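Local coordinates for protein ESSB (Geobacillus thermodenitrificans, PDB 2YNQ) that is an integral membrane component of the type VII secretion system, represented here by its extracellular domain, and probably takes part in protein secretion, at residues Ala35-Pro40 with Trp81-Arg86; Glu10-Ser15 with Tyr41-Glu46. All coordinates share one frame; numbering follows the deposited sequence.

The chain begins with helix 7-19 and turns back through helix 24-31 into the loop 35-40. Helix 41-53 follows directly. Contact 2 closes the first circuit, bringing 41-46 against 10-15 across 25 intervening residues. Contact 1 closes a longer one, of 40 residues, and ties the loop 35-40 to the C-terminal end of helix 75-85. The two circuits cross, because 35-40 lies between the two segments of contact 2 and 81-86 comes after both. They also touch. P36 O and Q44 NE2 make a probable hydrogen bond, and M39 and P40 pack on Y12. The centres of the two contacts are about 11 Å apart.

Contact 1: Ala35-Pro40 with Trp81-Arg86; sequences APEDMP and WIYIGR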
loop_
_atom_site.group_PDB
_atom_site.type_symbol
_atom_site.label_atom_id
_atom_site.label_comp_id
_atom_site.label_asym_id
_atom_site.label_seq_id
_atom_site.Cartn_x
_atom_site.Cartn_y
_atom_site.Cartn_z
ATOM N N ALA D 35 -11.475 3.092 20.808
ATOM C CA ALA D 35 -12.456 2.565 19.872
ATOM C C ALA D 35 -12.936 3.678 18.978
ATOM O O ALA D 35 -13.420 4.687 19.465
ATOM C CB ALA D 35 -13.632 1.949 20.608
ATOM N N PRO D 36 -12.818 3.494 17.659
ATOM C CA PRO D 36 -13.175 4.539 16.702
ATOM C C PRO D 36 -14.669 4.848 16.660
ATOM O O PRO D 36 -15.040 5.977 16.360
ATOM C CB PRO D 36 -12.702 3.960 15.355
ATOM C CG PRO D 36 -12.626 2.520 15.565
ATOM C CD PRO D 36 -12.245 2.309 16.993
ATOM N N GLU D 37 -15.509 3.864 16.968
ATOM C CA GLU D 37 -16.951 4.016 16.872
ATOM C C GLU D 37 -17.475 5.036 17.897
ATOM O O GLU D 37 -18.502 5.662 17.684
ATOM C CB GLU D 37 -17.667 2.659 17.020
ATOM C CG GLU D 37 -17.209 1.547 16.041
ATOM C CD GLU D 37 -15.856 0.899 16.431
ATOM O OE1 GLU D 37 -15.421 0.988 17.599
ATOM O OE2 GLU D 37 -15.200 0.290 15.560
ATOM N N ASP D 38 -16.764 5.213 19.005
ATOM C CA ASP D 38 -17.221 6.165 20.008
ATOM C C ASP D 38 -16.569 7.552 19.927
ATOM O O ASP D 38 -16.876 8.433 20.727
ATOM C CB ASP D 38 -17.087 5.609 21.431
ATOM C CG ASP D 38 -18.177 6.153 22.346
ATOM O OD1 ASP D 38 -19.367 5.963 21.971
ATOM O OD2 ASP D 38 -17.858 6.799 23.392
ATOM N N MET D 39 -15.675 7.741 18.968
ATOM C CA MET D 39 -14.998 9.010 18.823
ATOM C C MET D 39 -15.932 10.096 18.302
ATOM O O MET D 39 -16.816 9.816 17.491
ATOM C CB MET D 39 -13.826 8.840 17.868
ATOM C CG MET D 39 -12.610 8.249 18.515
ATOM S SD MET D 39 -11.358 7.831 17.300
ATOM C CE MET D 39 -10.185 6.982 18.363
ATOM N N PRO D 40 -15.741 11.345 18.746
ATOM C CA PRO D 40 -16.441 12.424 18.072
ATOM C C PRO D 40 -16.048 12.473 16.592
ATOM O O PRO D 40 -14.917 12.115 16.208
ATOM C CB PRO D 40 -15.929 13.664 18.794
ATOM C CG PRO D 40 -15.546 13.150 20.151
ATOM C CD PRO D 40 -14.920 11.841 19.856
ATOM N N TRP D 81 -11.623 3.194 6.651
ATOM C CA TRP D 81 -10.197 3.477 6.539
ATOM C C TRP D 81 -9.446 3.285 7.844
ATOM O O TRP D 81 -8.275 2.883 7.840
ATOM C CB TRP D 81 -9.954 4.866 5.930
ATOM C CG TRP D 81 -10.248 4.827 4.450
ATOM C CD1 TRP D 81 -11.317 5.382 3.802
ATOM C CD2 TRP D 81 -9.485 4.123 3.446
ATOM N NE1 TRP D 81 -11.257 5.081 2.455
ATOM C CE2 TRP D 81 -10.133 4.327 2.211
ATOM C CE3 TRP D 81 -8.310 3.356 3.476
ATOM C CZ2 TRP D 81 -9.651 3.781 1.010
ATOM C CZ3 TRP D 81 -7.829 2.815 2.284
ATOM C CH2 TRP D 81 -8.501 3.032 1.068
ATOM N N ILE D 82 -10.118 3.546 8.961
ATOM C CA ILE D 82 -9.503 3.338 10.248
ATOM C C ILE D 82 -9.254 1.836 10.457
ATOM O O ILE D 82 -8.170 1.431 10.921
ATOM C CB ILE D 82 -10.354 3.933 11.399
ATOM C CG1 ILE D 82 -10.362 5.470 11.329
ATOM C CG2 ILE D 82 -9.841 3.421 12.755
ATOM C CD1 ILE D 82 -11.446 6.180 12.212
ATOM N N TYR D 83 -10.229 1.004 10.100
ATOM C CA TYR D 83 -10.014 -0.452 10.232
ATOM C C TYR D 83 -8.996 -0.990 9.257
ATOM O O TYR D 83 -8.224 -1.907 9.596
ATOM C CB TYR D 83 -11.293 -1.256 10.051
ATOM C CG TYR D 83 -12.392 -0.943 11.021
ATOM C CD1 TYR D 83 -12.143 -0.780 12.386
ATOM C CD2 TYR D 83 -13.707 -0.855 10.567
ATOM C CE1 TYR D 83 -13.196 -0.494 13.271
ATOM C CE2 TYR D 83 -14.750 -0.587 11.427
ATOM C CZ TYR D 83 -14.489 -0.402 12.778
ATOM O OH TYR D 83 -15.566 -0.149 13.603
ATOM N N ILE D 84 -9.014 -0.475 8.032
ATOM C CA ILE D 84 -7.951 -0.820 7.101
ATOM C C ILE D 84 -6.632 -0.454 7.764
ATOM O O ILE D 84 -5.722 -1.275 7.810
ATOM C CB ILE D 84 -8.046 -0.089 5.751
ATOM C CG1 ILE D 84 -9.204 -0.637 4.901
ATOM C CG2 ILE D 84 -6.722 -0.197 5.022
ATOM C CD1 ILE D 84 -9.011 -2.096 4.328
ATOM N N GLY D 85 -6.535 0.761 8.312
ATOM C CA GLY D 85 -5.283 1.209 8.944
ATOM C C GLY D 85 -4.848 0.335 10.118
ATOM O O GLY D 85 -3.661 0.152 10.351
ATOM N N ARG D 86 -5.812 -0.210 10.860
ATOM C CA ARG D 86 -5.498 -1.015 12.039
ATOM C C ARG D 86 -5.361 -2.488 11.674
ATOM O O ARG D 86 -5.198 -3.330 12.544
ATOM C CB ARG D 86 -6.549 -0.832 13.146
ATOM C CG ARG D 86 -6.582 0.554 13.706
ATOM C CD ARG D 86 -7.603 0.774 14.809
ATOM N NE ARG D 86 -7.315 2.046 15.501
ATOM C CZ ARG D 86 -7.887 2.453 16.632
ATOM N NH1 ARG D 86 -8.801 1.704 17.241
ATOM N NH2 ARG D 86 -7.525 3.613 17.168
#
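The P36 and Y83 side chains cross at about a right angle, with P36 CG oblique to the ring, 3.8 Å from Y83 CE1. At the ring edge, near its plane, stands the E37 carboxylate. It is turned only 22° from the ring, but its approach to the hydroxyl is modelled too close and is doubtful. The second flat group is the R86 guanidinium. P36 CD comes to 3.5 Å from R86 NH1, and the end of M39 lies farther off.

The contact belongs to an all-helical extracellular domain. It sets the loop between helices 24-31 and 41-53 against the C-terminal end of helix 75-85. P36 is the buried wedge of the loop. Its CB meets I82 CG2 at 3.9 Å, and the two side chains slide past each other in opposite directions. With I82 CG1 beside the backbone N (chi1 -68°), CG2 lies anti to the N and meets the proline. Y83 also packs on A92 and L95 of helix 89-99.

R86 leaves the helix with its chain extended from CG to NE. Its NH1 hydrogen-bonds Y34 O, while weak bonds run from NH2 to L31 O and from NE to Y51 OH. The group is held chiefly by Y34 O in the loop, with weaker links to the end of helix 24-31 and to helix 41-53. Within the loop, P36 O accepts a bond from M39 N at 3.2 Å.

Contact 2: Glu10-Ser15 with Tyr41-Glu46; sequences EAYIQS and YVIQYE
Helices 7-19 and 41-53 pack together where Y12 meets I43 and S15 meets E46. I43 CG1 sits over one face of the Y12 ring in a CH-pi contact. I43 CG1 is 4.1 Å from the centroid of the Y12 ring and 19° off its normal. I43 CG2 touches ring atoms CD1 and CE1 of Y12, each at 3.8 Å. I43 CD1 turns to Y12 CB at 3.9 Å.

This is a helix-helix crossing in an all-helical domain. The axes of 10-15 and 41-46 approach to 10.6 Å, with 49° between them. L31 of helix 24-31 touches Y12, S15 and I43, so a third helix helps enclose the contact. An alanine at I43 lacks CG1, CG2 and CD1, and losing the cover they give this face of the Y12 ring would probably open a gap between the helices.

One turn on, S15 OG lies 3.0 Å from E46 OE1 and 3.3 Å from Y12 O. Its one proton can serve either, and which it serves is not settled. E46 reaches across with its chain extended beyond CG, and its OE2 is hydrogen-bonded to T16 OG1. S15 O lies 3.4 Å from E46 OE1, an acceptor near an acceptor.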
loop_
_atom_site.group_PDB
_atom_site.type_symbol
_atom_site.label_atom_id
_atom_site.label_comp_id
_atom_site.label_asym_id
_atom_site.label_seq_id
_atom_site.Cartn_x
_atom_site.Cartn_y
_atom_site.Cartn_z
ATOM N N GLU D 10 -8.125 14.190 27.026
ATOM C CA GLU D 10 -6.754 14.661 26.779
ATOM C C GLU D 10 -6.133 14.157 25.454
ATOM O O GLU D 10 -5.449 14.916 24.757
ATOM C CB GLU D 10 -5.835 14.314 27.957
ATOM C CG GLU D 10 -6.188 15.040 29.260
ATOM C CD GLU D 10 -5.327 14.596 30.460
ATOM O OE1 GLU D 10 -4.743 13.474 30.433
ATOM O OE2 GLU D 10 -5.251 15.365 31.450
ATOM N N ALA D 11 -6.372 12.892 25.115
ATOM C CA ALA D 11 -5.853 12.297 23.874
ATOM C C ALA D 11 -6.442 12.964 22.635
ATOM O O ALA D 11 -5.738 13.153 21.643
ATOM C CB ALA D 11 -6.113 10.784 23.840
ATOM N N TYR D 12 -7.728 13.322 22.714
ATOM C CA TYR D 12 -8.412 14.100 21.676
ATOM C C TYR D 12 -7.776 15.466 21.436
ATOM O O TYR D 12 -7.649 15.887 20.290
ATOM C CB TYR D 12 -9.889 14.295 22.011
ATOM C CG TYR D 12 -10.734 13.038 21.965
ATOM C CD1 TYR D 12 -10.236 11.843 21.438
ATOM C CD2 TYR D 12 -12.032 13.046 22.464
ATOM C CE1 TYR D 12 -11.012 10.696 21.409
ATOM C CE2 TYR D 12 -12.819 11.913 22.434
ATOM C CZ TYR D 12 -12.305 10.742 21.903
ATOM O OH TYR D 12 -13.097 9.620 21.870
ATOM N N ILE D 13 -7.394 16.154 22.514
ATOM C CA ILE D 13 -6.748 17.445 22.405
ATOM C C ILE D 13 -5.372 17.202 21.806
ATOM O O ILE D 13 -4.952 17.892 20.874
ATOM C CB ILE D 13 -6.633 18.162 23.785
ATOM C CG1 ILE D 13 -8.011 18.572 24.331
ATOM C CG2 ILE D 13 -5.641 19.328 23.741
ATOM C CD1 ILE D 13 -8.854 19.512 23.418
ATOM N N GLN D 14 -4.689 16.195 22.328
ATOM C CA GLN D 14 -3.359 15.855 21.840
ATOM C C GLN D 14 -3.331 15.447 20.353
ATOM O O GLN D 14 -2.449 15.878 19.611
ATOM C CB GLN D 14 -2.724 14.797 22.739
ATOM C CG GLN D 14 -1.336 14.359 22.318
ATOM C CD GLN D 14 -0.758 13.306 23.275
ATOM O OE1 GLN D 14 -0.890 13.433 24.510
ATOM N NE2 GLN D 14 -0.136 12.252 22.712
ATOM N N SER D 15 -4.306 14.657 19.910
ATOM C CA SER D 15 -4.346 14.262 18.504
ATOM C C SER D 15 -4.690 15.437 17.595
ATOM O O SER D 15 -4.245 15.476 16.443
ATOM C CB SER D 15 -5.293 13.077 18.257
ATOM O OG SER D 15 -6.642 13.449 18.382
ATOM N N TYR D 41 -16.984 12.924 15.773
ATOM C CA TYR D 41 -16.836 12.946 14.331
ATOM C C TYR D 41 -15.553 13.655 13.866
ATOM O O TYR D 41 -14.830 13.146 13.004
ATOM C CB TYR D 41 -18.117 13.534 13.723
ATOM C CG TYR D 41 -18.111 13.679 12.221
ATOM C CD1 TYR D 41 -18.201 12.559 11.388
ATOM C CD2 TYR D 41 -18.024 14.936 11.631
ATOM C CE1 TYR D 41 -18.200 12.696 10.012
ATOM C CE2 TYR D 41 -18.025 15.075 10.250
ATOM C CZ TYR D 41 -18.108 13.957 9.451
ATOM O OH TYR D 41 -18.106 14.104 8.086
ATOM N N VAL D 42 -15.209 14.784 14.475
ATOM C CA VAL D 42 -13.967 15.462 14.116
ATOM C C VAL D 42 -12.745 14.585 14.425
ATOM O O VAL D 42 -11.743 14.645 13.711
ATOM C CB VAL D 42 -13.858 16.877 14.781
ATOM C CG1 VAL D 42 -13.828 16.801 16.316
ATOM C CG2 VAL D 42 -12.655 17.670 14.238
ATOM N N ILE D 43 -12.819 13.768 15.477
ATOM C CA ILE D 43 -11.685 12.922 15.849
ATOM C C ILE D 43 -11.613 11.710 14.898
ATOM O O ILE D 43 -10.537 11.348 14.419
ATOM C CB ILE D 43 -11.736 12.496 17.350
ATOM C CG1 ILE D 43 -11.824 13.724 18.292
ATOM C CG2 ILE D 43 -10.590 11.561 17.700
ATOM C CD1 ILE D 43 -10.697 14.765 18.183
ATOM N N GLN D 44 -12.763 11.110 14.594
ATOM C CA GLN D 44 -12.812 10.133 13.519
ATOM C C GLN D 44 -12.160 10.685 12.239
ATOM O O GLN D 44 -11.426 9.965 11.556
ATOM C CB GLN D 44 -14.256 9.697 13.246
ATOM C CG GLN D 44 -14.899 8.879 14.363
ATOM C CD GLN D 44 -16.374 8.649 14.101
ATOM O OE1 GLN D 44 -17.027 9.464 13.446
ATOM N NE2 GLN D 44 -16.911 7.545 14.615
ATOM N N TYR D 45 -12.422 11.963 11.938
ATOM C CA TYR D 45 -11.872 12.637 10.761
ATOM C C TYR D 45 -10.358 12.690 10.808
ATOM O O TYR D 45 -9.689 12.379 9.813
ATOM C CB TYR D 45 -12.425 14.068 10.640
ATOM C CG TYR D 45 -11.710 14.913 9.607
ATOM C CD1 TYR D 45 -11.855 14.647 8.250
ATOM C CD2 TYR D 45 -10.869 15.972 9.985
ATOM C CE1 TYR D 45 -11.183 15.411 7.291
ATOM C CE2 TYR D 45 -10.191 16.747 9.038
ATOM C CZ TYR D 45 -10.352 16.466 7.684
ATOM O OH TYR D 45 -9.697 17.209 6.701
ATOM N N GLU D 46 -9.825 13.096 11.963
ATOM C CA GLU D 46 -8.389 13.197 12.171
ATOM C C GLU D 46 -7.710 11.844 11.983
ATOM O O GLU D 46 -6.693 11.752 11.274
ATOM C CB GLU D 46 -8.053 13.759 13.566
ATOM C CG GLU D 46 -8.435 15.232 13.779
ATOM C CD GLU D 46 -8.236 15.719 15.240
ATOM O OE1 GLU D 46 -7.581 15.034 16.060
ATOM O OE2 GLU D 46 -8.744 16.808 15.581
#